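Long-range contacts in serine-repeat antigen protein (Plasmodium falciparum, PDB 3CH3), which is a protease-like antigen of the malaria parasite with a papain-family fold and a serine in place of the usual catalytic cysteine, whose own proteolytic role is not settled: residues N5-N10 against Y206-N211; Y140-S145 against S253-N258; A171-E176 against A197-N202. All blocks are in the same frame, centred on the assembly; numbering follows the deposited sequence.

Interaction 1. Residues N5-N10 against Y206-N211; sequences NKEYCN and YGNYVN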
loop_
_atom_site.group_PDB
_atom_site.type_symbol
_atom_site.label_atom_id
_atom_site.label_comp_id
_atom_site.label_asym_id
_atom_site.label_seq_id
_atom_site.Cartn_x
_atom_site.Cartn_y
_atom_site.Cartn_z
ATOM N N ASN A 5 -4.682 -4.366 17.785
ATOM C CA ASN A 5 -4.396 -5.658 18.399
ATOM C C ASN A 5 -4.677 -6.792 17.406
ATOM O O ASN A 5 -4.912 -6.542 16.224
ATOM C CB ASN A 5 -5.245 -5.824 19.662
ATOM C CG ASN A 5 -6.725 -5.685 19.376
ATOM O OD1 ASN A 5 -7.327 -6.538 18.715
ATOM N ND2 ASN A 5 -7.318 -4.601 19.861
ATOM N N LYS A 6 -4.689 -8.031 17.882
ATOM C CA LYS A 6 -4.831 -9.168 16.975
ATOM C C LYS A 6 -6.236 -9.382 16.395
ATOM O O LYS A 6 -6.389 -10.100 15.408
ATOM C CB LYS A 6 -4.316 -10.441 17.637
ATOM C CG LYS A 6 -2.795 -10.545 17.555
ATOM C CD LYS A 6 -2.262 -11.719 18.348
ATOM C CE LYS A 6 -0.821 -12.018 17.935
ATOM N NZ LYS A 6 -0.260 -13.128 18.765
ATOM N N GLU A 7 -7.240 -8.765 17.018
ATOM C CA GLU A 7 -8.634 -8.856 16.561
ATOM C C GLU A 7 -9.101 -7.615 15.803
ATOM O O GLU A 7 -9.886 -7.713 14.842
ATOM C CB GLU A 7 -9.576 -9.116 17.757
ATOM C CG GLU A 7 -9.604 -10.564 18.226
ATOM C CD GLU A 7 -9.653 -11.556 17.070
ATOM O OE1 GLU A 7 -10.589 -11.480 16.242
ATOM O OE2 GLU A 7 -8.742 -12.411 16.984
ATOM N N TYR A 8 -8.622 -6.455 16.235
ATOM C CA TYR A 8 -9.021 -5.180 15.651
ATOM C C TYR A 8 -7.813 -4.272 15.450
ATOM O O TYR A 8 -7.019 -4.077 16.368
ATOM C CB TYR A 8 -10.017 -4.487 16.588
ATOM C CG TYR A 8 -10.497 -3.151 16.097
ATOM C CD1 TYR A 8 -11.489 -3.077 15.127
ATOM C CD2 TYR A 8 -9.974 -1.957 16.607
ATOM C CE1 TYR A 8 -11.955 -1.866 14.664
ATOM C CE2 TYR A 8 -10.438 -0.719 16.140
ATOM C CZ TYR A 8 -11.437 -0.699 15.164
ATOM O OH TYR A 8 -11.933 0.481 14.652
ATOM N N CYS A 9 -7.691 -3.708 14.257
ATOM C CA CYS A 9 -6.628 -2.754 13.988
ATOM C C CYS A 9 -7.161 -1.683 13.087
ATOM O O CYS A 9 -7.488 -1.945 11.943
ATOM C CB CYS A 9 -5.446 -3.453 13.357
ATOM S SG CYS A 9 -4.036 -2.372 13.024
ATOM N N ASN A 10 -7.286 -0.476 13.614
ATOM C CA ASN A 10 -7.711 0.667 12.809
ATOM C C ASN A 10 -7.060 1.915 13.386
ATOM O O ASN A 10 -7.578 2.542 14.331
ATOM C CB ASN A 10 -9.237 0.809 12.802
ATOM C CG ASN A 10 -9.733 1.938 11.878
ATOM O OD1 ASN A 10 -8.986 2.840 11.512
ATOM N ND2 ASN A 10 -11.002 1.861 11.489
ATOM N N TYR A 206 -7.911 -4.118 10.018
ATOM C CA TYR A 206 -8.799 -5.270 9.981
ATOM C C TYR A 206 -9.714 -5.245 11.189
ATOM O O TYR A 206 -9.458 -4.522 12.170
ATOM C CB TYR A 206 -8.014 -6.596 9.944
ATOM C CG TYR A 206 -6.901 -6.663 10.992
ATOM C CD1 TYR A 206 -5.554 -6.387 10.643
ATOM C CD2 TYR A 206 -7.196 -7.012 12.323
ATOM C CE1 TYR A 206 -4.536 -6.439 11.610
ATOM C CE2 TYR A 206 -6.160 -7.072 13.314
ATOM C CZ TYR A 206 -4.848 -6.788 12.936
ATOM O OH TYR A 206 -3.829 -6.842 13.872
ATOM N N GLY A 207 -10.788 -6.014 11.111
ATOM C CA GLY A 207 -11.630 -6.219 12.283
ATOM C C GLY A 207 -12.717 -7.223 11.983
ATOM O O GLY A 207 -12.745 -7.821 10.898
ATOM N N ASN A 208 -13.568 -7.443 12.989
ATOM C CA ASN A 208 -14.684 -8.369 12.844
ATOM C C ASN A 208 -15.975 -7.622 12.638
ATOM O O ASN A 208 -16.116 -6.475 13.078
ATOM C CB ASN A 208 -14.771 -9.269 14.097
ATOM C CG ASN A 208 -13.513 -10.113 14.285
ATOM O OD1 ASN A 208 -12.904 -10.560 13.307
ATOM N ND2 ASN A 208 -13.110 -10.322 15.538
ATOM N N TYR A 209 -16.919 -8.273 11.969
ATOM C CA TYR A 209 -18.243 -7.679 11.796
ATOM C C TYR A 209 -19.318 -8.752 11.670
ATOM O O TYR A 209 -19.026 -9.964 11.538
ATOM C CB TYR A 209 -18.250 -6.723 10.585
ATOM C CG TYR A 209 -18.291 -7.414 9.233
ATOM C CD1 TYR A 209 -19.442 -7.341 8.442
ATOM C CD2 TYR A 209 -17.185 -8.131 8.742
ATOM C CE1 TYR A 209 -19.503 -7.974 7.195
ATOM C CE2 TYR A 209 -17.202 -8.735 7.480
ATOM C CZ TYR A 209 -18.392 -8.662 6.719
ATOM O OH TYR A 209 -18.434 -9.262 5.460
ATOM N N VAL A 210 -20.569 -8.313 11.721
ATOM C CA VAL A 210 -21.662 -9.252 11.513
ATOM C C VAL A 210 -22.262 -8.892 10.164
ATOM O O VAL A 210 -22.609 -7.741 9.940
ATOM C CB VAL A 210 -22.680 -9.170 12.659
ATOM C CG1 VAL A 210 -23.894 -10.031 12.352
ATOM C CG2 VAL A 210 -22.041 -9.579 14.005
ATOM N N ASN A 211 -22.384 -9.867 9.264
ATOM C CA ASN A 211 -22.831 -9.545 7.905
ATOM C C ASN A 211 -24.363 -9.468 7.802
ATOM O O ASN A 211 -25.078 -9.601 8.792
ATOM C CB ASN A 211 -22.190 -10.470 6.866
ATOM C CG ASN A 211 -22.786 -11.883 6.878
ATOM O OD1 ASN A 211 -23.748 -12.170 7.611
ATOM N ND2 ASN A 211 -22.216 -12.771 6.055
HETATM O O HOH W 1 -10.156 -9.645 12.966
#
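Cys9 and Tyr206 form a single antiparallel bridge, a hydrogen-bonded pair in which Cys9 N reaches Tyr206 O at 2.9 Å, almost straight at 175°, and Tyr206 N returns a bond to Cys9 O. The Tyr206 side chain turns back toward the loop, its ring reaching along residues 5-9. Its CG lies between the backbone N and the carbonyl carbon (chi1 48°), bringing the ring to Cys9 CB, which rests over one face, 3.6 Å from the ring centroid, in a CH-pi contact. Beyond the ring, Tyr206 OH gives a bond to Asn5 O at 2.6 Å, from above the carbonyl plane. On the loop itself Asn5 OD1 accepts from Glu7 N and from Tyr8 N, which fixes the turn. Farther out, Asn208 ND2 meets the anti lone pair of Glu7 OE1 at 2.9 Å, the two flat groups turned 32° apart. A water bridges Glu7 O to Asn208 OD1, an oxygen also hydrogen-bonded to Ser218 OG. Tyr206 packs against Lys160 and Met164 of helix 152-166, and Cys9 is tied to Cys4 by a disulfide. An Asx turn in a disulfide-braced N-terminal loop is thus docked, through one antiparallel bridge, on strand 199-210 of the papain-like domain.

Interaction 2. Residues Y140-S145 against S253-N258; sequences YTAYES and SVVIFN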
loop_
_atom_site.group_PDB
_atom_site.type_symbol
_atom_site.label_atom_id
_atom_site.label_comp_id
_atom_site.label_asym_id
_atom_site.label_seq_id
_atom_site.Cartn_x
_atom_site.Cartn_y
_atom_site.Cartn_z
ATOM N N TYR A 140 12.592 -8.140 -0.228
ATOM C CA TYR A 140 11.149 -8.182 0.052
ATOM C C TYR A 140 10.683 -9.626 0.259
ATOM O O TYR A 140 11.399 -10.569 -0.104
ATOM C CB TYR A 140 10.364 -7.544 -1.093
ATOM C CG TYR A 140 10.452 -8.354 -2.388
ATOM C CD1 TYR A 140 9.481 -9.315 -2.693
ATOM C CD2 TYR A 140 11.530 -8.181 -3.261
ATOM C CE1 TYR A 140 9.550 -10.066 -3.885
ATOM C CE2 TYR A 140 11.634 -8.938 -4.437
ATOM C CZ TYR A 140 10.640 -9.872 -4.738
ATOM O OH TYR A 140 10.712 -10.597 -5.912
ATOM N N THR A 141 9.496 -9.797 0.840
ATOM C CA THR A 141 8.880 -11.112 1.000
ATOM C C THR A 141 7.491 -11.022 0.382
ATOM O O THR A 141 6.812 -10.007 0.555
ATOM C CB THR A 141 8.779 -11.491 2.474
ATOM O OG1 THR A 141 10.092 -11.477 3.056
ATOM C CG2 THR A 141 8.184 -12.880 2.644
ATOM N N ALA A 142 7.088 -12.050 -0.367
ATOM C CA ALA A 142 5.782 -12.013 -1.029
ATOM C C ALA A 142 5.028 -13.287 -0.763
ATOM O O ALA A 142 5.645 -14.348 -0.563
ATOM C CB ALA A 142 5.930 -11.768 -2.542
ATOM N N TYR A 143 3.689 -13.173 -0.723
ATOM C CA TYR A 143 2.823 -14.313 -0.466
ATOM C C TYR A 143 1.662 -14.265 -1.449
ATOM O O TYR A 143 1.156 -13.169 -1.742
ATOM C CB TYR A 143 2.250 -14.264 0.950
ATOM C CG TYR A 143 3.289 -14.286 2.046
ATOM C CD1 TYR A 143 3.694 -13.101 2.661
ATOM C CD2 TYR A 143 3.862 -15.492 2.466
ATOM C CE1 TYR A 143 4.666 -13.114 3.672
ATOM C CE2 TYR A 143 4.833 -15.511 3.474
ATOM C CZ TYR A 143 5.209 -14.325 4.077
ATOM O OH TYR A 143 6.178 -14.360 5.078
ATOM N N GLU A 144 1.253 -15.446 -1.926
ATOM C CA GLU A 144 0.106 -15.572 -2.858
ATOM C C GLU A 144 -1.080 -16.212 -2.154
ATOM O O GLU A 144 -0.938 -17.325 -1.625
ATOM C CB GLU A 144 0.515 -16.484 -4.033
ATOM C CG GLU A 144 1.811 -16.050 -4.763
ATOM C CD GLU A 144 1.807 -14.566 -5.096
ATOM O OE1 GLU A 144 0.864 -14.106 -5.789
ATOM O OE2 GLU A 144 2.759 -13.868 -4.662
ATOM N N SER A 145 -2.253 -15.557 -2.168
ATOM C CA SER A 145 -3.425 -16.141 -1.503
ATOM C C SER A 145 -3.736 -17.535 -2.022
ATOM O O SER A 145 -4.117 -18.419 -1.243
ATOM C CB SER A 145 -4.673 -15.260 -1.655
ATOM O OG SER A 145 -4.901 -15.029 -3.017
ATOM N N SER A 253 -2.166 -11.050 -3.999
ATOM C CA SER A 253 -0.820 -11.199 -3.519
ATOM C C SER A 253 -0.579 -10.111 -2.476
ATOM O O SER A 253 -1.205 -9.043 -2.508
ATOM C CB SER A 253 0.193 -10.951 -4.642
ATOM O OG SER A 253 -0.022 -11.745 -5.799
ATOM N N VAL A 254 0.377 -10.379 -1.610
ATOM C CA VAL A 254 0.870 -9.391 -0.648
ATOM C C VAL A 254 2.397 -9.331 -0.756
ATOM O O VAL A 254 3.057 -10.345 -1.020
ATOM C CB VAL A 254 0.393 -9.752 0.761
ATOM C CG1 VAL A 254 1.191 -9.024 1.837
ATOM C CG2 VAL A 254 -1.111 -9.481 0.911
ATOM N N VAL A 255 2.947 -8.131 -0.603
ATOM C CA VAL A 255 4.408 -7.905 -0.618
ATOM C C VAL A 255 4.744 -7.084 0.613
ATOM O O VAL A 255 4.030 -6.130 0.969
ATOM C CB VAL A 255 4.891 -7.141 -1.886
ATOM C CG1 VAL A 255 6.422 -6.782 -1.781
ATOM C CG2 VAL A 255 4.614 -7.983 -3.187
ATOM N N ILE A 256 5.827 -7.483 1.271
ATOM C CA ILE A 256 6.335 -6.800 2.439
ATOM C C ILE A 256 7.812 -6.456 2.176
ATOM O O ILE A 256 8.580 -7.303 1.726
ATOM C CB ILE A 256 6.180 -7.764 3.641
ATOM C CG1 ILE A 256 4.677 -7.963 3.933
ATOM C CG2 ILE A 256 6.985 -7.324 4.845
ATOM C CD1 ILE A 256 4.323 -9.465 4.088
ATOM N N PHE A 257 8.211 -5.218 2.465
ATOM C CA PHE A 257 9.628 -4.821 2.327
ATOM C C PHE A 257 10.432 -5.158 3.563
ATOM O O PHE A 257 9.970 -4.932 4.678
ATOM C CB PHE A 257 9.746 -3.310 2.092
ATOM C CG PHE A 257 9.253 -2.849 0.764
ATOM C CD1 PHE A 257 8.965 -1.497 0.565
ATOM C CD2 PHE A 257 9.046 -3.730 -0.298
ATOM C CE1 PHE A 257 8.501 -1.027 -0.670
ATOM C CE2 PHE A 257 8.585 -3.251 -1.561
ATOM C CZ PHE A 257 8.311 -1.905 -1.743
ATOM N N ASN A 258 11.654 -5.666 3.377
ATOM C CA ASN A 258 12.493 -6.026 4.516
ATOM C C ASN A 258 13.556 -4.935 4.665
ATOM O O ASN A 258 14.595 -4.983 4.003
ATOM C CB ASN A 258 13.131 -7.395 4.272
ATOM C CG ASN A 258 12.086 -8.478 4.060
ATOM O OD1 ASN A 258 11.106 -8.567 4.800
ATOM N ND2 ASN A 258 12.286 -9.297 3.043
#
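Strand 140-144 runs along strand 253-257 as an antiparallel ladder of five pairs, part of the mixed sheet of the papain-like domain, with the short strand axes 4.6 Å apart at closest. Two hydrogen-bonded pairs carry the backbone: Thr141 N meets Ile256 O at 2.8 Å, Tyr143 N meets Val254 O at 2.9 Å, and each bond has its reciprocal. Side chains alternate between the faces. On one, CD1 of Ile256 touches the edge of the Tyr143 ring at CE1, 3.7 Å away and in the ring plane. On the other, Tyr140 CB lies against Val255 CG1 and against the edge of the Phe257 ring, while Ala142 CB meets Val255 CG2. A polar bond closes each end. Asn258 ND2 donates in its amide plane to Thr141 OG1 (3.1 Å), the side chains crossing at about a right angle. At the far end the Glu144 chain folds back at chi2 (-48°), which brings OE1 to Ser253 OG at 2.5 Å; the serine donates on the syn side, somewhat off the carboxylate plane. Helix 152-166 covers Val254 and Tyr143. The short Ser253-Glu144 bond is consistent with a charged carboxylate, and both side-chain bonds probably reinforce the backbone register.

Interaction 3. Residues A171-E176 against A197-N202; sequences AYIKAE and ADHAVN. With 2HP (dihydrogenphosphate ion), chain C.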
loop_
_atom_site.group_PDB
_atom_site.type_symbol
_atom_site.label_atom_id
_atom_site.label_comp_id
_atom_site.label_asym_id
_atom_site.label_seq_id
_atom_site.Cartn_x
_atom_site.Cartn_y
_atom_site.Cartn_z
ATOM N N ALA A 171 -0.614 -4.858 -1.205
ATOM C CA ALA A 171 -1.440 -5.930 -1.757
ATOM C C ALA A 171 -1.751 -5.634 -3.221
ATOM O O ALA A 171 -1.810 -4.470 -3.620
ATOM C CB ALA A 171 -2.761 -6.110 -0.976
ATOM N N TYR A 172 -1.924 -6.697 -3.999
ATOM C CA TYR A 172 -2.302 -6.574 -5.391
ATOM C C TYR A 172 -3.712 -7.118 -5.560
ATOM O O TYR A 172 -4.049 -8.213 -5.043
ATOM C CB TYR A 172 -1.340 -7.348 -6.305
ATOM C CG TYR A 172 -0.355 -6.430 -6.945
ATOM C CD1 TYR A 172 0.940 -6.345 -6.465
ATOM C CD2 TYR A 172 -0.744 -5.559 -7.977
ATOM C CE1 TYR A 172 1.878 -5.456 -7.084
ATOM C CE2 TYR A 172 0.145 -4.696 -8.584
ATOM C CZ TYR A 172 1.442 -4.629 -8.132
ATOM O OH TYR A 172 2.319 -3.759 -8.731
ATOM N N ILE A 173 -4.528 -6.353 -6.272
ATOM C CA ILE A 173 -5.885 -6.742 -6.608
ATOM C C ILE A 173 -6.106 -6.507 -8.118
ATOM O O ILE A 173 -5.327 -5.795 -8.787
ATOM C CB ILE A 173 -6.906 -5.912 -5.772
ATOM C CG1 ILE A 173 -6.856 -4.424 -6.220
ATOM C CG2 ILE A 173 -6.660 -6.090 -4.248
ATOM C CD1 ILE A 173 -8.069 -3.529 -5.613
ATOM N N LYS A 174 -7.185 -7.083 -8.632
ATOM C CA LYS A 174 -7.668 -6.727 -9.951
ATOM C C LYS A 174 -8.577 -5.507 -9.800
ATOM O O LYS A 174 -9.611 -5.561 -9.088
ATOM C CB LYS A 174 -8.425 -7.914 -10.575
ATOM C CG LYS A 174 -8.641 -7.661 -12.069
ATOM C CD LYS A 174 -7.454 -8.186 -12.884
ATOM C CE LYS A 174 -7.780 -8.122 -14.376
ATOM N NZ LYS A 174 -6.626 -8.588 -15.192
ATOM N N ALA A 175 -8.219 -4.405 -10.465
ATOM C CA ALA A 175 -8.985 -3.150 -10.264
ATOM C C ALA A 175 -10.485 -3.326 -10.561
ATOM O O ALA A 175 -11.306 -2.745 -9.879
ATOM C CB ALA A 175 -8.413 -2.012 -11.100
ATOM N N GLU A 176 -10.813 -4.145 -11.562
ATOM C CA GLU A 176 -12.238 -4.341 -11.957
ATOM C C GLU A 176 -13.061 -4.820 -10.762
ATOM O O GLU A 176 -14.252 -4.530 -10.665
ATOM C CB GLU A 176 -12.332 -5.397 -13.071
ATOM C CG GLU A 176 -12.056 -6.857 -12.593
ATOM C CD GLU A 176 -12.063 -7.904 -13.717
ATOM O OE1 GLU A 176 -11.877 -7.538 -14.914
ATOM O OE2 GLU A 176 -12.262 -9.101 -13.399
ATOM N N ALA A 197 -3.810 -10.036 -11.170
ATOM C CA ALA A 197 -4.068 -8.727 -10.541
ATOM C C ALA A 197 -3.376 -7.655 -11.411
ATOM O O ALA A 197 -2.564 -7.969 -12.312
ATOM C CB ALA A 197 -3.548 -8.721 -9.097
ATOM N N ASP A 198 -3.699 -6.399 -11.158
ATOM C CA ASP A 198 -3.188 -5.304 -11.983
ATOM C C ASP A 198 -3.029 -3.960 -11.245
ATOM O O ASP A 198 -2.618 -2.950 -11.862
ATOM C CB ASP A 198 -4.051 -5.149 -13.264
ATOM C CG ASP A 198 -5.495 -4.717 -12.972
ATOM O OD1 ASP A 198 -5.808 -4.361 -11.817
ATOM O OD2 ASP A 198 -6.297 -4.728 -13.917
ATOM N N HIS A 199 -3.348 -3.929 -9.951
ATOM C CA HIS A 199 -3.440 -2.636 -9.221
ATOM C C HIS A 199 -2.955 -2.826 -7.776
ATOM O O HIS A 199 -3.442 -3.713 -7.053
ATOM C CB HIS A 199 -4.889 -2.162 -9.219
ATOM C CG HIS A 199 -5.090 -0.855 -8.520
ATOM N ND1 HIS A 199 -4.584 0.338 -9.004
ATOM C CD2 HIS A 199 -5.729 -0.561 -7.369
ATOM C CE1 HIS A 199 -4.916 1.312 -8.173
ATOM N NE2 HIS A 199 -5.623 0.796 -7.179
ATOM N N ALA A 200 -2.020 -1.983 -7.357
ATOM C CA ALA A 200 -1.446 -2.061 -6.005
ATOM C C ALA A 200 -2.243 -1.187 -5.040
ATOM O O ALA A 200 -2.602 -0.040 -5.358
ATOM C CB ALA A 200 0.056 -1.649 -6.015
ATOM N N VAL A 201 -2.513 -1.751 -3.879
ATOM C CA VAL A 201 -3.209 -1.064 -2.786
ATOM C C VAL A 201 -2.423 -1.379 -1.506
ATOM O O VAL A 201 -1.395 -2.049 -1.569
ATOM C CB VAL A 201 -4.692 -1.536 -2.673
ATOM C CG1 VAL A 201 -5.461 -1.097 -3.969
ATOM C CG2 VAL A 201 -4.822 -3.092 -2.332
ATOM N N ASN A 202 -2.897 -0.923 -0.355
ATOM C CA ASN A 202 -2.266 -1.337 0.905
ATOM C C ASN A 202 -3.347 -1.897 1.826
ATOM O O ASN A 202 -4.426 -1.310 1.915
ATOM C CB ASN A 202 -1.619 -0.132 1.602
ATOM C CG ASN A 202 -0.433 0.394 0.809
ATOM O OD1 ASN A 202 0.686 -0.170 0.827
ATOM N ND2 ASN A 202 -0.682 1.435 0.080
HETATM P P 2HP C . -2.465 0.997 -12.236
HETATM O O1 2HP C . -3.456 1.878 -13.018
HETATM O O2 2HP C . -1.607 1.712 -11.247
HETATM O O3 2HP C . -3.484 -0.245 -11.514
HETATM O O4 2HP C . -1.334 0.315 -13.436
HETATM O O HOH W 2 -5.511 -5.670 -16.353
HETATM O O HOH W 3 -8.909 -4.445 -13.791
#
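Ile173, Tyr172 and Ala197 have the most surface buried here, and they lie at and beside a classic beta bulge that interrupts the regular antiparallel pairing of strands 171-173 and 199-202. Ile173 O is the pivot: it accepts from both Asp198 N (2.9 Å) and His199 N (3.0 Å), the first from above the carbonyl plane and the second at a bent 134°. Ile173 N in turn reaches His199 O. Ala197 CB, just before the bulge, lies 3.4 Å from the same Ile173 O and against Tyr172 CB. The Ile173 side chain runs beside His199, pointing the same way, and its CD1 also touches Val201 CG1. On the opposite face of the sheet the Tyr172 ring covers Ala200, whose CB sits over one ring face at 4.2 Å from the centroid.

Asp198 binds the turn that follows strand 171-173. With Asp198 CG between the backbone N and the carbonyl carbon (chi1 65°), OD1 accepts from Ala175 N on the syn side (2.8 Å), while waters link OD2 to Glu176 N and, weakly, to Lys174 NZ. His199 ND1 donates to O3 of the dihydrogenphosphate ion at 2.8 Å, with the ion at the ring edge; Ser33 and Gln27 also bind it. His199 NE2 is hydrogen-bonded to Asn224 OD1, an arrangement consistent with the histidine and asparagine of a papain-like active site, with Ser33 in the place of the nucleophile.

Helix 33-48 begins at that serine and packs on the Ala200 face through Ala37, while strand 253-260 pairs with the other edge of strand 169-173 through Tyr172.

The three contacts lie along one mixed sheet, from a remote surface to a binding site. Interactions 2 and 3 are neighbours, with centres 13 Å apart: Ser253 O lies 2.9 Å from Tyr172 N, a probable hydrogen bond, and Val254 CG2 packs on Ala171 CB. Interaction 1 uses the far end of the strand that starts at His199, its centre 22 Å from those of both others. Interaction 3 alone supplies residues, Asp198 and His199, to the pocket that also holds Ser33 and Gln27; the side chain of Ser253 in interaction 2 is about 13 Å from a dihydrogenphosphate ion. In sequence, interaction 3 is nested within the loops closed by the other two.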